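Local coordinates for oligoribonuclease (Colwellia psychrerythraea, PDB 6A4D), which probably hydrolyses short oligoribonucleotides to mononucleotides, acting as a homodimeric exonuclease of the RNase H-like clan, at residues L43-P47 against F95-W99; E30-I34 against A163-K168; D8-L14 against K104-G109; I48-S52 against H87-S92; L143-K148 against Y177-F181. The protein carries 1 engineered substitution. The contacts are given in a common frame with arbitrary orientation. Residues are numbered along the deposited sequence.

How the interactions relate
Interactions 1 to 4 are built on one mixed sheet, ordered 42-50, 28-36, 11-18, 107-109, 134-136. Interactions 1 and 4, with centres 13 Å apart, pack successive parts of helix 85-99 against strand 42-50. On the other face, interaction 2 lays helix 163-180 over strand 28-36. Interaction 3, 13 Å from it between centres, joins 11-18 to 107-109 within the sheet. Along the chain interaction 4 lies within the span of interaction 1, which lies within the spans of both 2 and 3; 2 and 3 cross. Interaction 5, about 35 Å from interaction 4 between centres, shares helix 163-180 with interaction 2 and, like interaction 3, reaches the second subunit, so one helix links the sheet to the dimer contact.

Interaction 1. Residues L43-P47 against F95-W99; sequences LAQGP and FVQEW
Strand 43-45 runs almost exactly opposite to helix 95-99, their axes 175° apart in direction and 10.5 Å apart at closest approach, leaving room for large rings between them. Gly46 lies nearest Phe95 (CA to CA 6.9 Å) and Ala44 nearest Trp99 (8.3 Å). First along the helix, Phe95 in its t rotamer (chi1 177°, chi2 72°) throws its ring at the strand, where Gly46 CA sits 3.8 Å from the ring centroid and 22° off its normal, a CH-pi contact. Glycine suits the spot, because an ideal CB on Gly46 would fall a tight 3.1 Å from Phe95 CE2. Pro47 CD, 4.2 Å from Phe95 CG, lies over the same ring, and Ala44 CB is 4.0 Å from Phe95 CZ. This is helix-on-sheet packing of the RNase H-like exonuclease fold: strand 42-50 is an edge strand of the sheet within the chain, and Phe95 and Trp99 also touch Ile35 of its neighbour. One turn on, Trp99, in the m rotamer with chi2 90°, offers its six-membered ring to Ala44 CB, 3.7 Å from the centroid and 28° off the normal, a second CH-pi contact in which Ala44 CB is 3.4 Å from Trp99 CZ2. Leu43 CB (m) approaches Trp99 CZ3 at 3.9 Å. Both Leu43 (phi/psi -89/-28°) and Ala44 (-173/137°) face Ile35 in a classic beta bulge, and both CB atoms point toward the helix.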
# COMPACT_ATOMS: atom_id res chain seq x y z
N LEU A 43 -14.20 2.22 18.15
CA LEU A 43 -13.91 2.18 19.59
C LEU A 43 -13.44 3.52 20.21
O LEU A 43 -13.63 3.73 21.40
CB LEU A 43 -12.84 1.18 19.93
CG LEU A 43 -12.92 -0.21 19.37
CD1 LEU A 43 -11.70 -1.00 19.82
CD2 LEU A 43 -14.22 -0.91 19.76
N ALA A 44 -12.80 4.38 19.42
CA ALA A 44 -12.14 5.59 19.93
C ALA A 44 -11.64 6.45 18.79
O ALA A 44 -11.08 5.94 17.82
CB ALA A 44 -11.00 5.24 20.87
N GLN A 45 -11.86 7.75 18.92
CA GLN A 45 -11.50 8.76 17.92
C GLN A 45 -10.31 9.49 18.49
O GLN A 45 -10.29 9.82 19.65
CB GLN A 45 -12.66 9.72 17.73
CG GLN A 45 -13.31 9.66 16.36
CD GLN A 45 -14.76 10.05 16.35
OE1 GLN A 45 -15.61 9.26 16.77
NE2 GLN A 45 -15.08 11.24 15.81
N GLY A 46 -9.30 9.75 17.68
CA GLY A 46 -8.02 10.25 18.22
C GLY A 46 -7.96 11.75 18.22
O GLY A 46 -8.71 12.43 17.50
N PRO A 47 -7.02 12.32 18.99
CA PRO A 47 -6.84 13.79 18.88
C PRO A 47 -6.47 14.19 17.45
O PRO A 47 -5.56 13.59 16.86
CB PRO A 47 -5.70 14.06 19.84
CG PRO A 47 -4.92 12.79 19.91
CD PRO A 47 -5.94 11.69 19.78
N PHE A 95 -1.63 7.39 22.03
CA PHE A 95 -3.00 6.99 21.74
C PHE A 95 -3.16 5.58 21.18
O PHE A 95 -3.97 4.81 21.68
CB PHE A 95 -3.63 7.96 20.78
CG PHE A 95 -5.01 7.60 20.37
CD1 PHE A 95 -6.06 7.72 21.28
CD2 PHE A 95 -5.29 7.16 19.07
CE1 PHE A 95 -7.36 7.42 20.91
CE2 PHE A 95 -6.60 6.83 18.69
CZ PHE A 95 -7.64 6.98 19.60
N VAL A 96 -2.37 5.21 20.16
CA VAL A 96 -2.55 3.91 19.58
C VAL A 96 -2.02 2.84 20.53
O VAL A 96 -2.48 1.71 20.47
CB VAL A 96 -1.92 3.75 18.18
CG1 VAL A 96 -2.71 4.59 17.19
CG2 VAL A 96 -0.42 4.09 18.16
N GLN A 97 -1.03 3.18 21.37
CA GLN A 97 -0.47 2.19 22.29
C GLN A 97 -1.48 1.78 23.36
O GLN A 97 -1.40 0.69 23.89
CB GLN A 97 0.77 2.71 22.99
CG GLN A 97 2.01 2.49 22.23
CD GLN A 97 3.09 3.36 22.73
OE1 GLN A 97 2.82 4.33 23.42
NE2 GLN A 97 4.31 3.02 22.41
N GLU A 98 -2.34 2.72 23.68
CA GLU A 98 -3.46 2.50 24.55
C GLU A 98 -4.45 1.50 23.98
O GLU A 98 -5.02 0.75 24.73
CB GLU A 98 -4.19 3.82 24.83
CG GLU A 98 -5.42 3.70 25.73
CD GLU A 98 -5.73 5.00 26.49
OE1 GLU A 98 -6.81 5.61 26.29
OE2 GLU A 98 -4.89 5.44 27.31
N TRP A 99 -4.69 1.51 22.66
CA TRP A 99 -5.77 0.72 22.07
C TRP A 99 -5.37 -0.57 21.42
O TRP A 99 -6.25 -1.47 21.31
CB TRP A 99 -6.59 1.57 21.13
CG TRP A 99 -7.33 2.56 21.86
CD1 TRP A 99 -6.92 3.83 22.19
CD2 TRP A 99 -8.60 2.37 22.46
NE1 TRP A 99 -7.90 4.46 22.91
CE2 TRP A 99 -8.94 3.59 23.11
CE3 TRP A 99 -9.49 1.30 22.51
CZ2 TRP A 99 -10.13 3.76 23.80
CZ3 TRP A 99 -10.71 1.47 23.21
CH2 TRP A 99 -11.00 2.69 23.84

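Interaction 2. Residues E30-I34 against A163-K168; sequences EIAII and ALDAIK. Engineered in segment 163-168: Ala166 (natural residue Asp).
Strand 30-34, extended throughout, and helix 163-168 run in broadly the same direction, crossing at -41° with axes 7.7 Å apart at closest approach. This is helix-over-sheet packing in the RNase H-like exonuclease fold, with Ala32 CA 5.6 Å from Leu164 CA and Ile34 CA 7.3 Å from Ile167 CA. Glu30, Ala32 and Ile34 face the helix, while Ile31 and Ile33 point away. Small residues permit the close approach: Ala32 CB meets Ala163 CB at 3.6 Å and Ile167 CD1 at 3.6 Å. Further along, the branched Ile34 (m, t) fills the wider gap, its CB 3.8 Å from Ile167 CG2 and its CD1 3.7 Å from Leu164 CD2. Ala166, engineered from Asp, does not meet the strand but touches Asp15; the natural Asp here is probably one of the acids of the DEDD motif, as in related exonucleases. The extended Glu30 (t, t) sends OE2 to a salt bridge with Arg77, whereas its OE1 is buried without a polar partner, 3.1 Å from Ala163 CB.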
# COMPACT_ATOMS: atom_id res chain seq x y z
N GLU A 30 -1.85 17.62 8.45
CA GLU A 30 -2.89 17.17 9.38
C GLU A 30 -2.80 15.68 9.56
O GLU A 30 -2.44 14.97 8.62
CB GLU A 30 -4.28 17.49 8.82
CG GLU A 30 -5.39 17.55 9.86
CD GLU A 30 -6.79 17.62 9.23
OE1 GLU A 30 -6.98 17.32 8.03
OE2 GLU A 30 -7.73 17.96 9.96
N ILE A 31 -3.15 15.22 10.76
CA ILE A 31 -3.30 13.82 11.05
C ILE A 31 -4.57 13.57 11.91
O ILE A 31 -4.89 14.31 12.83
CB ILE A 31 -1.99 13.25 11.70
CG1 ILE A 31 -2.13 11.76 11.99
CG2 ILE A 31 -1.58 13.99 12.98
CD1 ILE A 31 -0.80 11.10 12.23
N ALA A 32 -5.32 12.55 11.54
CA ALA A 32 -6.47 12.05 12.34
C ALA A 32 -6.38 10.53 12.44
O ALA A 32 -5.90 9.88 11.49
CB ALA A 32 -7.79 12.48 11.70
N ILE A 33 -6.77 9.97 13.58
CA ILE A 33 -6.70 8.51 13.81
C ILE A 33 -8.04 8.03 14.40
O ILE A 33 -8.58 8.65 15.31
CB ILE A 33 -5.56 8.10 14.79
CG1 ILE A 33 -4.19 8.63 14.37
CG2 ILE A 33 -5.50 6.56 15.00
CD1 ILE A 33 -3.24 8.72 15.56
N ILE A 34 -8.55 6.91 13.90
CA ILE A 34 -9.69 6.23 14.52
C ILE A 34 -9.31 4.78 14.75
O ILE A 34 -8.67 4.14 13.93
CB ILE A 34 -10.95 6.38 13.65
CG1 ILE A 34 -11.39 7.83 13.73
CG2 ILE A 34 -12.05 5.40 14.08
CD1 ILE A 34 -12.69 8.17 13.06
N ALA A 163 -10.16 15.58 8.14
CA ALA A 163 -9.43 14.32 8.07
C ALA A 163 -10.24 13.24 8.79
O ALA A 163 -10.26 12.11 8.31
CB ALA A 163 -8.02 14.43 8.63
N LEU A 164 -10.93 13.59 9.90
CA LEU A 164 -11.76 12.61 10.62
C LEU A 164 -12.87 12.04 9.76
O LEU A 164 -13.22 10.86 9.90
CB LEU A 164 -12.41 13.16 11.88
CG LEU A 164 -11.77 12.97 13.26
CD1 LEU A 164 -12.77 13.39 14.33
CD2 LEU A 164 -11.31 11.57 13.59
N ASP A 165 -13.43 12.88 8.90
CA ASP A 165 -14.56 12.49 8.08
C ASP A 165 -14.09 11.76 6.84
O ASP A 165 -14.83 10.97 6.31
CB ASP A 165 -15.45 13.68 7.70
CG ASP A 165 -16.50 13.97 8.76
OD1 ASP A 165 -17.61 13.41 8.69
OD2 ASP A 165 -16.21 14.75 9.67
N ALA A 166 -12.89 12.04 6.34
CA ALA A 166 -12.32 11.17 5.34
C ALA A 166 -12.19 9.71 5.90
O ALA A 166 -12.55 8.77 5.21
CB ALA A 166 -11.00 11.72 4.87
N ILE A 167 -11.72 9.54 7.14
CA ILE A 167 -11.52 8.24 7.78
C ILE A 167 -12.85 7.53 7.97
O ILE A 167 -12.92 6.33 7.72
CB ILE A 167 -10.88 8.33 9.19
CG1 ILE A 167 -9.46 8.90 9.13
CG2 ILE A 167 -10.82 6.95 9.86
CD1 ILE A 167 -8.90 9.31 10.48
N LYS A 168 -13.87 8.25 8.45
CA LYS A 168 -15.18 7.64 8.71
C LYS A 168 -15.77 7.20 7.42
O LYS A 168 -16.41 6.13 7.35
CB LYS A 168 -16.12 8.59 9.39
CG LYS A 168 -15.69 8.93 10.81
CD LYS A 168 -16.17 10.33 11.20
CE LYS A 168 -16.23 10.51 12.71
NZ LYS A 168 -16.55 11.93 12.99

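Interaction 3. Residues D8-L14 against K104-G109; sequences DSNLIWL and KSPMCG
At the apolar centre Trp13 and Cys108 are both m (Trp13 chi2 76°): Cys108 CB lies over the indole in a CH-pi contact, 3.6 Å from the six-membered ring centroid, and Cys108 SG is 4.4 Å from the five-membered ring centroid, 12° off the normal, a sulfur-aromatic contact. Leu11 CB reaches Cys108 SG at 3.9 Å. Helix 163-180 covers Trp13, whose NE1 bonds Thr36 OG1. The opposite face carries Ile12 and Met107. Strands 11-14 and 107-109, interior strands of the RNase H-like sheet, run parallel in sense but twisted by -54°, 4.9 Å apart at closest approach. Trp13 and Cys108 pair (CA to CA 4.5 Å): Cys108 N donates to Ile12 O at 3.0 Å, and Leu14 N to Cys108 O at 3.3 Å. Water 1 lies 2.8 Å from Leu14 O and 3.0 Å from Cys108 O. Gly109 adopts phi/psi 152/-172°, angles that call for glycine. At the solvent-exposed end, Lys104 NZ and Asp8 OD2 form a salt bridge whose hydrogen bond, 3.4 Å, is weak, and Arg146 of the second subunit bonds Ser9 O. Ser105 OG (t) takes the Ile12 N proton at 2.7 Å and gives its own to Pro106 O at 2.8 Å, so one hydroxyl satisfies a buried amide.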
# COMPACT_ATOMS: atom_id res chain seq x y z
N ASP A 8 -6.00 -7.67 20.38
CA ASP A 8 -5.08 -7.89 19.30
C ASP A 8 -5.66 -7.74 17.87
O ASP A 8 -4.90 -7.73 16.95
CB ASP A 8 -4.50 -9.31 19.41
CG ASP A 8 -3.52 -9.46 20.57
OD1 ASP A 8 -3.74 -8.81 21.64
OD2 ASP A 8 -2.53 -10.23 20.41
N SER A 9 -6.97 -7.68 17.70
CA SER A 9 -7.56 -7.68 16.43
C SER A 9 -8.08 -6.27 16.11
O SER A 9 -8.56 -6.03 15.03
CB SER A 9 -8.57 -8.82 16.35
OG SER A 9 -9.82 -8.46 16.89
N ASN A 10 -7.86 -5.31 17.00
CA ASN A 10 -8.22 -3.93 16.70
C ASN A 10 -7.47 -3.33 15.45
O ASN A 10 -6.34 -3.62 15.17
CB ASN A 10 -8.03 -3.07 17.92
CG ASN A 10 -8.95 -3.46 19.07
OD1 ASN A 10 -10.02 -4.10 18.88
ND2 ASN A 10 -8.56 -3.06 20.27
N LEU A 11 -8.16 -2.50 14.72
CA LEU A 11 -7.61 -1.85 13.57
C LEU A 11 -7.34 -0.36 13.83
O LEU A 11 -8.21 0.35 14.33
CB LEU A 11 -8.57 -2.06 12.41
CG LEU A 11 -8.76 -3.51 12.04
CD1 LEU A 11 -9.97 -3.57 11.12
CD2 LEU A 11 -7.47 -4.06 11.40
N ILE A 12 -6.18 0.10 13.37
CA ILE A 12 -5.80 1.57 13.34
C ILE A 12 -6.03 2.20 11.97
O ILE A 12 -5.35 1.85 10.95
CB ILE A 12 -4.33 1.76 13.71
CG1 ILE A 12 -4.03 1.09 15.06
CG2 ILE A 12 -4.03 3.26 13.77
CD1 ILE A 12 -2.60 1.28 15.58
N TRP A 13 -7.01 3.10 11.92
CA TRP A 13 -7.36 3.84 10.75
C TRP A 13 -6.77 5.24 10.80
O TRP A 13 -6.86 5.90 11.81
CB TRP A 13 -8.86 3.99 10.63
CG TRP A 13 -9.51 2.69 10.49
CD1 TRP A 13 -9.73 1.77 11.46
CD2 TRP A 13 -10.00 2.16 9.31
NE1 TRP A 13 -10.36 0.69 10.94
CE2 TRP A 13 -10.56 0.90 9.61
CE3 TRP A 13 -10.09 2.64 7.99
CZ2 TRP A 13 -11.11 0.08 8.66
CZ3 TRP A 13 -10.69 1.81 7.04
CH2 TRP A 13 -11.17 0.55 7.38
N LEU A 14 -6.20 5.72 9.71
CA LEU A 14 -5.79 7.10 9.69
C LEU A 14 -5.91 7.79 8.38
O LEU A 14 -6.06 7.18 7.31
CB LEU A 14 -4.40 7.23 10.25
CG LEU A 14 -3.27 6.44 9.66
CD1 LEU A 14 -2.74 7.18 8.47
CD2 LEU A 14 -2.15 6.30 10.69
N LYS A 104 0.61 -5.38 15.51
CA LYS A 104 -0.62 -6.12 15.21
C LYS A 104 -1.49 -5.54 14.11
O LYS A 104 -1.87 -6.23 13.20
CB LYS A 104 -1.51 -6.18 16.44
CG LYS A 104 -0.81 -6.71 17.68
CD LYS A 104 -0.20 -8.08 17.50
CE LYS A 104 -1.25 -9.15 17.38
NZ LYS A 104 -0.59 -10.47 17.60
N SER A 105 -1.79 -4.25 14.20
CA SER A 105 -2.68 -3.63 13.26
C SER A 105 -1.92 -3.22 11.98
O SER A 105 -0.90 -2.53 12.07
CB SER A 105 -3.30 -2.40 13.89
OG SER A 105 -4.29 -1.86 13.02
N PRO A 106 -2.41 -3.64 10.81
CA PRO A 106 -1.99 -2.89 9.64
C PRO A 106 -2.47 -1.43 9.73
O PRO A 106 -3.25 -1.10 10.57
CB PRO A 106 -2.68 -3.60 8.48
CG PRO A 106 -3.96 -4.15 9.09
CD PRO A 106 -3.57 -4.51 10.53
N MET A 107 -1.89 -0.58 8.91
CA MET A 107 -2.37 0.75 8.67
C MET A 107 -3.53 0.70 7.70
O MET A 107 -3.37 0.16 6.63
CB MET A 107 -1.20 1.55 8.11
CG MET A 107 -1.37 3.01 8.31
SD MET A 107 -0.03 3.98 7.59
CE MET A 107 1.30 3.67 8.77
N CYS A 108 -4.66 1.30 8.06
CA CYS A 108 -5.96 1.16 7.39
C CYS A 108 -6.51 2.42 6.80
O CYS A 108 -6.34 3.49 7.34
CB CYS A 108 -7.06 0.59 8.32
SG CYS A 108 -6.62 -0.92 9.19
N GLY A 109 -7.05 2.29 5.60
CA GLY A 109 -7.65 3.42 4.84
C GLY A 109 -7.62 3.29 3.37
O GLY A 109 -7.26 2.27 2.81
O HOH W 1 -8.35 5.66 7.01

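Interaction 4. Residues I48-S52 against H87-S92; sequences IFAIS and HATKES
Phe49 is the residue around which this contact forms. Strand 49-50 is extended, 51-52 continue as loop, and 87-92 is part of helix 85-99. In its m rotamer (chi1 -59°, chi2 -81°) the Phe49 side chain leaves the strand toward the helix, and its ring slides over Ala88, whose CA lies 4.2 Å from the ring centroid and 15° off the normal, a CH-pi contact. Phe49 CD2 is 3.9 Å from Ala88 CB. Alanine's small side chain lets the ring lie close to the helix backbone; Phe49 CA and Ala88 CA are 6.6 Å apart. His87, at t, brings CD2 to 4.2 Å from Phe49 CE1; Glu91, at m, m, lays CB 3.5 Å from Phe49 CZ while its carboxylate turns away; and Ser92, at m, folds OG back to donate to Ala88 O at 2.9 Å, with Phe49 CE2 4.2 Å from Ser92 OG. Two residues along, Ile51 bends through m, m so that CD1 reaches Ala88 CB at 3.8 Å. Behind Phe49 lies strand 28-36, where Phe49 bonds Ile31 through the backbone. This is an outer strand tied to a covering helix, the alpha-on-beta packing of the RNase H-like exonuclease fold.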
# COMPACT_ATOMS: atom_id res chain seq x y z
N ILE A 48 -7.20 15.14 16.88
CA ILE A 48 -6.92 15.67 15.54
C ILE A 48 -5.84 16.77 15.62
O ILE A 48 -5.95 17.64 16.47
CB ILE A 48 -8.19 16.29 14.93
CG1 ILE A 48 -9.38 15.33 15.00
CG2 ILE A 48 -7.94 16.70 13.49
CD1 ILE A 48 -10.72 16.00 14.74
N PHE A 49 -4.80 16.73 14.78
CA PHE A 49 -3.80 17.84 14.76
C PHE A 49 -3.64 18.48 13.42
O PHE A 49 -3.28 17.79 12.44
CB PHE A 49 -2.42 17.37 15.16
CG PHE A 49 -2.36 16.78 16.51
CD1 PHE A 49 -2.28 17.59 17.62
CD2 PHE A 49 -2.41 15.40 16.68
CE1 PHE A 49 -2.22 17.03 18.88
CE2 PHE A 49 -2.35 14.84 17.93
CZ PHE A 49 -2.25 15.66 19.03
N ALA A 50 -3.85 19.79 13.35
CA ALA A 50 -3.26 20.55 12.24
C ALA A 50 -1.84 20.90 12.70
O ALA A 50 -1.63 21.42 13.83
CB ALA A 50 -4.06 21.79 11.88
N ILE A 51 -0.89 20.55 11.83
CA ILE A 51 0.54 20.72 12.12
C ILE A 51 0.95 22.13 11.73
O ILE A 51 0.72 22.58 10.60
CB ILE A 51 1.47 19.80 11.32
CG1 ILE A 51 1.04 18.32 11.36
CG2 ILE A 51 2.92 19.97 11.82
CD1 ILE A 51 0.85 17.78 12.76
N SER A 52 1.62 22.79 12.66
CA SER A 52 2.15 24.13 12.43
C SER A 52 3.13 24.11 11.27
O SER A 52 4.00 23.25 11.17
CB SER A 52 2.86 24.66 13.69
OG SER A 52 3.49 25.89 13.41
N HIS A 87 5.37 16.71 18.44
CA HIS A 87 4.33 16.64 19.44
C HIS A 87 3.24 15.68 18.99
O HIS A 87 2.83 14.81 19.74
CB HIS A 87 3.75 18.03 19.76
CG HIS A 87 2.68 17.99 20.81
ND1 HIS A 87 2.93 17.66 22.12
CD2 HIS A 87 1.34 18.21 20.73
CE1 HIS A 87 1.80 17.68 22.81
NE2 HIS A 87 0.83 18.02 22.00
N ALA A 88 2.75 15.89 17.77
CA ALA A 88 1.68 15.06 17.17
C ALA A 88 2.07 13.60 17.18
O ALA A 88 1.29 12.73 17.57
CB ALA A 88 1.39 15.52 15.74
N THR A 89 3.30 13.34 16.80
CA THR A 89 3.85 11.98 16.78
C THR A 89 3.82 11.32 18.14
O THR A 89 3.45 10.16 18.27
CB THR A 89 5.26 12.04 16.26
OG1 THR A 89 5.19 12.59 14.94
CG2 THR A 89 5.93 10.69 16.24
N LYS A 90 4.18 12.09 19.16
CA LYS A 90 4.21 11.62 20.53
C LYS A 90 2.80 11.33 21.04
O LYS A 90 2.53 10.21 21.55
CB LYS A 90 4.94 12.63 21.40
CG LYS A 90 5.26 12.18 22.82
CD LYS A 90 5.48 13.39 23.70
CE LYS A 90 5.54 13.10 25.18
NZ LYS A 90 5.67 14.40 25.90
N GLU A 91 1.91 12.30 20.90
CA GLU A 91 0.49 12.10 21.22
C GLU A 91 -0.12 10.91 20.49
O GLU A 91 -0.71 10.03 21.13
CB GLU A 91 -0.34 13.34 20.91
CG GLU A 91 0.03 14.61 21.70
CD GLU A 91 0.13 14.38 23.21
OE1 GLU A 91 -0.91 14.36 23.92
OE2 GLU A 91 1.28 14.21 23.69
N SER A 92 0.06 10.87 19.16
CA SER A 92 -0.50 9.77 18.30
C SER A 92 -0.01 8.39 18.71
O SER A 92 -0.83 7.45 18.80
CB SER A 92 -0.21 10.05 16.86
OG SER A 92 -0.92 11.22 16.47

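Interaction 5. Residues L143-K148 against Y177-F181; sequences LAKRWK and YRELF
One aromatic bump and one hollow define this contact. Phe181 (chi1 -168°, t; chi2 34°) extends from the end of helix 177-180 into a depression at the end of helix 143-147 formed by Leu143, Ala144 and Trp147, with Lys148 just beyond. The floor is made by Ala144, small enough to admit the ring: Phe181 CE2 is 3.6 Å from Ala144 N and 3.8 Å from Ala144 CB. Leu143 CB borders it 4.1 Å from Phe181 CE2, Trp147 CE3 lies 4.1 Å from Phe181 CZ, and Lys148 CB is 3.8 Å from Phe181 CE1. One helical turn earlier, Tyr177 (m) brings CE1 to 4.2 Å from Ala144 CB, while its OH bonds Glu173. Lys148 is the first residue to leave helical angles (phi/psi -159/65°). Its CB points toward the other segment, and its all-t chain spans the gap, carrying NZ to Leu180 O at 3.0 Å. Water 2 bridges the same pair, 2.7 Å from Lys148 NZ and 2.9 Å from Leu180 O. Lys148 CA and Phe181 CA stand 7.6 Å apart. Beyond this pair of helices lies the second subunit: Trp147 NE1 bonds Ser38 O of that subunit, its ring meets Arg178 of that subunit in a cation-pi contact, and Lys148 NZ reaches Lys183 O of that subunit. The ends of helices 137-147 and 163-180 thus pack together at the dimer contact.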
# COMPACT_ATOMS: atom_id res chain seq x y z
N LEU A 143 -11.14 -4.27 -6.89
CA LEU A 143 -11.78 -5.54 -7.13
C LEU A 143 -13.25 -5.37 -7.44
O LEU A 143 -13.78 -6.04 -8.32
CB LEU A 143 -11.52 -6.57 -6.04
CG LEU A 143 -10.00 -6.87 -5.87
CD1 LEU A 143 -9.67 -7.60 -4.60
CD2 LEU A 143 -9.38 -7.61 -7.04
N ALA A 144 -13.92 -4.47 -6.72
CA ALA A 144 -15.37 -4.30 -6.94
C ALA A 144 -15.64 -3.75 -8.36
O ALA A 144 -16.55 -4.26 -9.06
CB ALA A 144 -15.98 -3.39 -5.91
N LYS A 145 -14.85 -2.73 -8.77
CA LYS A 145 -14.89 -2.24 -10.15
C LYS A 145 -14.95 -3.33 -11.21
O LYS A 145 -15.73 -3.26 -12.15
CB LYS A 145 -13.74 -1.30 -10.46
CG LYS A 145 -13.94 0.04 -9.77
CD LYS A 145 -12.68 0.85 -9.66
CE LYS A 145 -11.99 0.93 -11.00
NZ LYS A 145 -11.17 2.16 -11.03
N ARG A 146 -14.18 -4.36 -11.02
CA ARG A 146 -14.03 -5.40 -12.01
C ARG A 146 -14.90 -6.58 -11.79
O ARG A 146 -15.26 -7.22 -12.73
CB ARG A 146 -12.58 -5.91 -12.01
CG ARG A 146 -11.62 -4.81 -12.43
CD ARG A 146 -10.18 -5.31 -12.42
NE ARG A 146 -9.27 -4.27 -12.95
CZ ARG A 146 -9.05 -3.09 -12.38
NH1 ARG A 146 -9.64 -2.72 -11.26
NH2 ARG A 146 -8.20 -2.25 -12.96
N TRP A 147 -15.23 -6.90 -10.56
CA TRP A 147 -15.94 -8.12 -10.30
C TRP A 147 -17.39 -7.82 -9.93
O TRP A 147 -18.22 -8.69 -10.10
CB TRP A 147 -15.31 -8.93 -9.14
CG TRP A 147 -13.94 -9.47 -9.38
CD1 TRP A 147 -13.26 -9.46 -10.54
CD2 TRP A 147 -13.07 -10.10 -8.40
NE1 TRP A 147 -12.02 -10.03 -10.36
CE2 TRP A 147 -11.89 -10.43 -9.06
CE3 TRP A 147 -13.17 -10.34 -7.05
CZ2 TRP A 147 -10.84 -11.06 -8.42
CZ3 TRP A 147 -12.14 -11.00 -6.40
CH2 TRP A 147 -10.97 -11.32 -7.07
N LYS A 148 -17.73 -6.68 -9.38
CA LYS A 148 -19.14 -6.50 -8.99
C LYS A 148 -19.45 -5.03 -8.86
O LYS A 148 -19.83 -4.52 -7.79
CB LYS A 148 -19.41 -7.29 -7.69
CG LYS A 148 -20.85 -7.57 -7.44
CD LYS A 148 -21.05 -8.31 -6.14
CE LYS A 148 -22.55 -8.57 -5.92
NZ LYS A 148 -22.73 -9.35 -4.67
N TYR A 177 -18.69 -2.93 1.68
CA TYR A 177 -18.14 -4.17 1.04
C TYR A 177 -18.34 -5.40 1.90
O TYR A 177 -18.66 -6.46 1.42
CB TYR A 177 -16.63 -4.05 0.71
CG TYR A 177 -16.28 -2.93 -0.22
CD1 TYR A 177 -17.06 -2.66 -1.35
CD2 TYR A 177 -15.17 -2.12 0.01
CE1 TYR A 177 -16.75 -1.63 -2.21
CE2 TYR A 177 -14.84 -1.08 -0.84
CZ TYR A 177 -15.65 -0.80 -1.92
OH TYR A 177 -15.35 0.22 -2.74
N ARG A 178 -18.11 -5.26 3.18
CA ARG A 178 -18.37 -6.35 4.09
C ARG A 178 -19.76 -6.99 3.88
O ARG A 178 -19.89 -8.22 3.83
CB ARG A 178 -18.25 -5.85 5.53
CG ARG A 178 -18.28 -7.02 6.49
CD ARG A 178 -18.17 -6.58 7.92
NE ARG A 178 -17.67 -7.72 8.66
CZ ARG A 178 -17.78 -7.87 9.96
NH1 ARG A 178 -17.29 -8.97 10.51
NH2 ARG A 178 -18.33 -6.90 10.70
N GLU A 179 -20.78 -6.15 3.77
CA GLU A 179 -22.16 -6.58 3.57
C GLU A 179 -22.47 -7.08 2.16
O GLU A 179 -23.11 -8.12 2.05
CB GLU A 179 -23.12 -5.45 3.96
CG GLU A 179 -24.59 -5.83 3.93
CD GLU A 179 -25.50 -4.60 4.01
OE1 GLU A 179 -25.05 -3.49 4.40
OE2 GLU A 179 -26.69 -4.75 3.69
N LEU A 180 -22.00 -6.40 1.10
CA LEU A 180 -22.38 -6.74 -0.26
C LEU A 180 -21.40 -7.55 -1.08
O LEU A 180 -21.77 -8.08 -2.12
CB LEU A 180 -22.75 -5.46 -1.05
CG LEU A 180 -23.86 -4.60 -0.43
CD1 LEU A 180 -23.97 -3.30 -1.18
CD2 LEU A 180 -25.20 -5.36 -0.46
N PHE A 181 -20.16 -7.66 -0.66
CA PHE A 181 -19.13 -8.18 -1.56
C PHE A 181 -18.33 -9.28 -0.98
O PHE A 181 -17.77 -10.03 -1.71
CB PHE A 181 -18.23 -7.01 -1.99
CG PHE A 181 -17.27 -7.28 -3.13
CD1 PHE A 181 -17.58 -8.13 -4.20
CD2 PHE A 181 -16.09 -6.53 -3.19
CE1 PHE A 181 -16.67 -8.29 -5.24
CE2 PHE A 181 -15.21 -6.66 -4.24
CZ PHE A 181 -15.48 -7.53 -5.26
O HOH W 2 -24.53 -8.44 -2.94